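PDB 3CTP: periplasmic binding protein/LacI transcriptional regulator from Alkaliphilus metalliredigens, which probably acts as a DNA-binding transcriptional repressor of the LacI family, and binds beta-D-xylulofuranose in its periplasmic-binding-protein-like sensor region. Local coordinates for residues Thr245-Leu250 against Glu273-Ser278; Lys192-Gly197 against Leu203-Ile208. One frame throughout, in Å; residues are numbered along the deposited sequence.

Interaction 1. Residues Thr245-Leu250 against Glu273-Ser278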
# COMPACT_ATOMS: atom_id res chain seq x y z
N THR A 245 -10.61 7.52 -4.43
CA THR A 245 -11.93 6.86 -4.32
C THR A 245 -13.04 7.79 -4.80
O THR A 245 -14.00 7.37 -5.45
CB THR A 245 -12.26 6.39 -2.87
OG1 THR A 245 -12.49 7.55 -2.03
CG2 THR A 245 -11.12 5.54 -2.34
N VAL A 246 -12.89 9.07 -4.48
CA VAL A 246 -13.88 10.07 -4.92
C VAL A 246 -13.87 10.17 -6.44
O VAL A 246 -14.91 10.20 -7.08
CB VAL A 246 -13.59 11.45 -4.29
CG1 VAL A 246 -14.50 12.56 -4.91
CG2 VAL A 246 -13.74 11.38 -2.76
N MET A 247 -12.69 10.23 -7.04
CA MET A 247 -12.62 10.33 -8.50
C MET A 247 -13.21 9.07 -9.14
O MET A 247 -13.82 9.15 -10.21
CB MET A 247 -11.17 10.51 -8.93
CG MET A 247 -10.63 11.91 -8.62
SD MET A 247 -8.85 12.23 -9.01
CE MET A 247 -8.78 11.88 -10.79
N ARG A 248 -12.97 7.91 -8.53
CA ARG A 248 -13.52 6.65 -9.09
C ARG A 248 -15.04 6.73 -9.13
O ARG A 248 -15.68 6.36 -10.13
CB ARG A 248 -13.12 5.45 -8.23
CG ARG A 248 -14.07 4.21 -8.35
CD ARG A 248 -13.56 3.08 -7.44
NE ARG A 248 -14.33 1.83 -7.53
CZ ARG A 248 -15.32 1.52 -6.70
NH1 ARG A 248 -15.68 2.37 -5.75
NH2 ARG A 248 -15.95 0.34 -6.82
N ALA A 249 -15.63 7.24 -8.04
CA ALA A 249 -17.09 7.38 -7.98
C ALA A 249 -17.59 8.35 -9.02
O ALA A 249 -18.61 8.11 -9.66
CB ALA A 249 -17.53 7.83 -6.61
N LEU A 250 -16.89 9.48 -9.19
CA LEU A 250 -17.28 10.46 -10.21
C LEU A 250 -17.17 9.87 -11.61
O LEU A 250 -18.08 10.05 -12.45
CB LEU A 250 -16.41 11.72 -10.08
CG LEU A 250 -16.70 12.61 -8.86
CD1 LEU A 250 -15.61 13.64 -8.65
CD2 LEU A 250 -18.07 13.30 -8.99
N GLU A 273 -0.16 9.88 -8.98
CA GLU A 273 0.53 9.86 -10.26
C GLU A 273 0.16 8.61 -11.03
O GLU A 273 0.15 8.55 -12.26
CB GLU A 273 2.05 9.97 -10.03
CG GLU A 273 2.88 10.06 -11.32
CD GLU A 273 2.37 11.09 -12.32
OE1 GLU A 273 2.32 12.30 -11.98
OE2 GLU A 273 2.03 10.70 -13.47
N LEU A 274 -0.19 7.58 -10.28
CA LEU A 274 -0.48 6.32 -10.88
C LEU A 274 -1.79 6.39 -11.64
O LEU A 274 -1.90 5.81 -12.73
CB LEU A 274 -0.56 5.26 -9.77
CG LEU A 274 -0.83 3.86 -10.25
CD1 LEU A 274 0.18 3.47 -11.30
CD2 LEU A 274 -0.76 2.96 -9.04
N LEU A 275 -2.77 7.12 -11.09
CA LEU A 275 -4.09 7.30 -11.74
C LEU A 275 -4.27 8.54 -12.67
O LEU A 275 -3.39 9.38 -12.76
CB LEU A 275 -5.20 7.31 -10.69
CG LEU A 275 -5.15 8.45 -9.64
CD1 LEU A 275 -4.91 9.84 -10.24
CD2 LEU A 275 -6.43 8.48 -8.87
N TYR A 276 -5.44 8.64 -13.31
CA TYR A 276 -5.65 9.53 -14.47
C TYR A 276 -7.04 10.15 -14.50
O TYR A 276 -8.04 9.46 -14.28
CB TYR A 276 -5.42 8.72 -15.75
CG TYR A 276 -5.72 9.46 -17.04
CD1 TYR A 276 -4.69 9.90 -17.85
CD2 TYR A 276 -7.02 9.70 -17.43
CE1 TYR A 276 -4.95 10.58 -19.03
CE2 TYR A 276 -7.30 10.37 -18.61
CZ TYR A 276 -6.25 10.81 -19.41
OH TYR A 276 -6.52 11.48 -20.58
N PRO A 277 -7.13 11.46 -14.73
CA PRO A 277 -5.97 12.34 -14.89
C PRO A 277 -5.19 12.38 -13.58
O PRO A 277 -5.75 12.10 -12.52
CB PRO A 277 -6.59 13.71 -15.20
CG PRO A 277 -7.98 13.64 -14.72
CD PRO A 277 -8.40 12.20 -14.76
N SER A 278 -3.90 12.72 -13.67
CA SER A 278 -3.06 12.77 -12.48
C SER A 278 -3.51 13.89 -11.54
O SER A 278 -4.01 14.92 -11.97
CB SER A 278 -1.60 12.95 -12.86
OG SER A 278 -1.48 14.11 -13.68

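Interaction 2. Residues Lys192-Gly197 against Leu203-Ile208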
# COMPACT_ATOMS: atom_id res chain seq x y z
N LYS A 192 -9.16 23.47 8.89
CA LYS A 192 -9.15 24.83 9.43
C LYS A 192 -8.46 25.80 8.46
O LYS A 192 -8.92 26.94 8.26
CB LYS A 192 -8.43 24.83 10.77
CG LYS A 192 -8.61 26.15 11.53
CD LYS A 192 -10.08 26.52 11.59
CE LYS A 192 -10.28 27.93 12.13
NZ LYS A 192 -11.69 28.38 12.01
N GLY A 193 -7.37 25.36 7.83
CA GLY A 193 -6.67 26.28 6.90
C GLY A 193 -7.55 26.54 5.69
O GLY A 193 -7.60 27.66 5.17
N PHE A 194 -8.23 25.50 5.23
CA PHE A 194 -9.10 25.64 4.05
C PHE A 194 -10.25 26.59 4.37
O PHE A 194 -10.56 27.50 3.58
CB PHE A 194 -9.62 24.24 3.69
CG PHE A 194 -10.25 24.16 2.32
CD1 PHE A 194 -9.46 24.00 1.19
CD2 PHE A 194 -11.62 24.18 2.19
CE1 PHE A 194 -10.05 23.87 -0.08
CE2 PHE A 194 -12.22 24.06 0.95
CZ PHE A 194 -11.43 23.92 -0.20
N LEU A 195 -10.88 26.38 5.52
CA LEU A 195 -12.01 27.20 5.94
C LEU A 195 -11.58 28.64 6.16
O LEU A 195 -12.28 29.58 5.73
CB LEU A 195 -12.63 26.60 7.20
CG LEU A 195 -13.78 27.39 7.81
CD1 LEU A 195 -14.94 27.60 6.81
CD2 LEU A 195 -14.23 26.66 9.09
N ASP A 196 -10.42 28.84 6.80
CA ASP A 196 -9.96 30.22 7.01
C ASP A 196 -9.77 30.92 5.65
O ASP A 196 -10.03 32.11 5.51
CB ASP A 196 -8.64 30.29 7.81
CG ASP A 196 -8.83 29.94 9.26
OD1 ASP A 196 -10.00 29.87 9.71
OD2 ASP A 196 -7.79 29.71 9.96
N GLY A 197 -9.27 30.18 4.66
CA GLY A 197 -9.16 30.76 3.31
C GLY A 197 -10.50 31.18 2.75
O GLY A 197 -10.65 32.28 2.19
N LEU A 203 -16.66 33.29 1.25
CA LEU A 203 -17.25 32.20 0.49
C LEU A 203 -17.75 31.14 1.44
O LEU A 203 -17.02 30.75 2.33
CB LEU A 203 -16.23 31.59 -0.46
CG LEU A 203 -16.73 30.82 -1.67
CD1 LEU A 203 -17.33 31.82 -2.67
CD2 LEU A 203 -15.59 30.02 -2.29
N GLU A 204 -18.99 30.70 1.27
CA GLU A 204 -19.49 29.56 2.02
C GLU A 204 -19.02 28.27 1.34
O GLU A 204 -19.08 28.16 0.11
CB GLU A 204 -21.02 29.59 2.10
CG GLU A 204 -21.55 30.47 3.22
CD GLU A 204 -23.00 30.16 3.57
OE1 GLU A 204 -23.77 29.82 2.65
OE2 GLU A 204 -23.35 30.24 4.77
N ILE A 205 -18.59 27.32 2.17
CA ILE A 205 -18.05 26.02 1.72
C ILE A 205 -18.91 24.91 2.30
O ILE A 205 -19.41 25.04 3.42
CB ILE A 205 -16.66 25.77 2.34
CG1 ILE A 205 -15.67 26.84 1.91
CG2 ILE A 205 -16.16 24.36 1.99
CD1 ILE A 205 -15.43 26.86 0.42
N ASP A 206 -19.03 23.79 1.60
CA ASP A 206 -19.74 22.63 2.13
C ASP A 206 -18.72 21.59 2.58
O ASP A 206 -17.63 21.53 2.02
CB ASP A 206 -20.62 22.00 1.06
CG ASP A 206 -21.84 22.82 0.73
OD1 ASP A 206 -22.16 23.74 1.53
OD2 ASP A 206 -22.47 22.56 -0.32
N PHE A 207 -19.08 20.78 3.57
CA PHE A 207 -18.21 19.73 4.09
C PHE A 207 -18.91 18.38 4.11
O PHE A 207 -20.12 18.30 4.39
CB PHE A 207 -17.77 20.08 5.52
CG PHE A 207 -16.99 21.34 5.61
CD1 PHE A 207 -15.66 21.36 5.28
CD2 PHE A 207 -17.60 22.54 6.00
CE1 PHE A 207 -14.91 22.53 5.30
CE2 PHE A 207 -16.87 23.73 6.03
CZ PHE A 207 -15.52 23.72 5.68
N ILE A 208 -18.14 17.32 3.84
CA ILE A 208 -18.57 15.93 4.11
C ILE A 208 -17.44 15.32 4.93
O ILE A 208 -16.28 15.49 4.57
CB ILE A 208 -18.70 15.15 2.79
CG1 ILE A 208 -19.90 15.69 2.00
CG2 ILE A 208 -18.89 13.63 3.03
CD1 ILE A 208 -20.03 15.08 0.60

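Interaction 1. Residues Thr245-Leu250 against Glu273-Ser278
Met247, on a helical turn, faces the extended chain at Tyr276 and Pro277 across a 9.2 Å gap between the CA atoms of Met247 and Tyr276, too wide for any backbone hydrogen bond between the two segments. One long side chain fills the gap. Met247 starts with CG lying beside its backbone N, runs straight through chi2 and then bends at the sulfur (chi3 58°), which sets the terminal methyl against the loop. The Met247 side chain runs at a slant to that of Pro277, its CE 4.0 Å from CD of Pro277, while on the Leu275 side it only grazes a branch methyl, with CE of Met247 4.4 Å from CD1 of Leu275. Its nearest neighbour in the loop is polar: CE of Met247 is 3.5 Å from the carbonyl O of Pro277, a buried oxygen that has no hydrogen-bonding partner in the model. The Tyr276 carbonyl is better provided for, since Lys251 NZ, one turn further along the helix, hydrogen-bonds to it. The peptide bond between Tyr276 and Pro277 is cis, and both carbonyl oxygens and the proline ring lie on the loop side of the methyl. Close by, Arg248 forms a salt bridge with Glu273 of the second subunit, and Glu273 repays it with Arg248 of that subunit, so the contact borders the dimer interface. Helix 240-252 is the crossover helix of a beta-alpha-beta unit joining strands 234-237 and 262-264, and the loop after helix 271-274 folds back over it, within the alpha/beta sandwich of the periplasmic-binding-protein fold shared by LacI-type regulators.

Interaction 2. Residues Lys192-Gly197 against Leu203-Ile208
Phe194 and Leu195, neighbours on helix 185-200, each meet one side chain of residues 203-208, Ile205 and Phe207 respectively, and both meetings take place at the rim of an aromatic ring. Ile205 slants across Phe194 and brings its branch methyl near the plane of that ring, with CG2 of Ile205 4.1 Å from CE2 of Phe194. The same methyl serves a second ring: it lies about 3.8 Å above the plane of Phe207, displaced toward the rim. Ile205 can do both because CG1 lies beside the backbone N (chi1 -61°), which leaves CG2 opposite that N, in the corner between the edge of Phe194 and the face of Phe207. Leu195 and Phe207 cross almost at right angles, the leucine methyl CD1 lying 4.1 Å from CZ at the far edge of the Phe207 ring. The leucine begins to one side of the strand and only its end swings in, with CG opposite the backbone N (chi1 177°). Beyond the two segments, Phe194 stacks on Phe236 and is met edge-to-face by Phe164, while Tyr191 packs edge-to-face with Phe207. Strand 206-209 is itself bonded through its backbone to strand 175-179, completing the beta-alpha-beta unit. Between the segments no hydrogen bond or charge pair forms, so their fit rests on apolar shape and dispersion: methyl groups set against ring edges, with the Ile205-Phe207 face contact bracing residues 203-208 internally.

The two contacts follow one another along the chain and do not touch: their centres lie 23 Å apart and their nearest atoms about 8 Å. Both pack crossover helices of the same four-stranded parallel sheet, helix 185-200 in interaction 2 and helix 240-252 in interaction 1, which cover opposite faces of it. Neither reaches the sugar directly. The side chains of Leu275 and Phe194 are about 13 and 14 Å from the bound beta-D-xylulofuranose. The pocket is nevertheless close in sequence: Ala186, Thr187 and Arg190 precede Lys192-Gly197 on their helix, and Asn239 immediately precedes helix 240-252. Interaction 1 also borders the second subunit, whereas no other chain touches interaction 2.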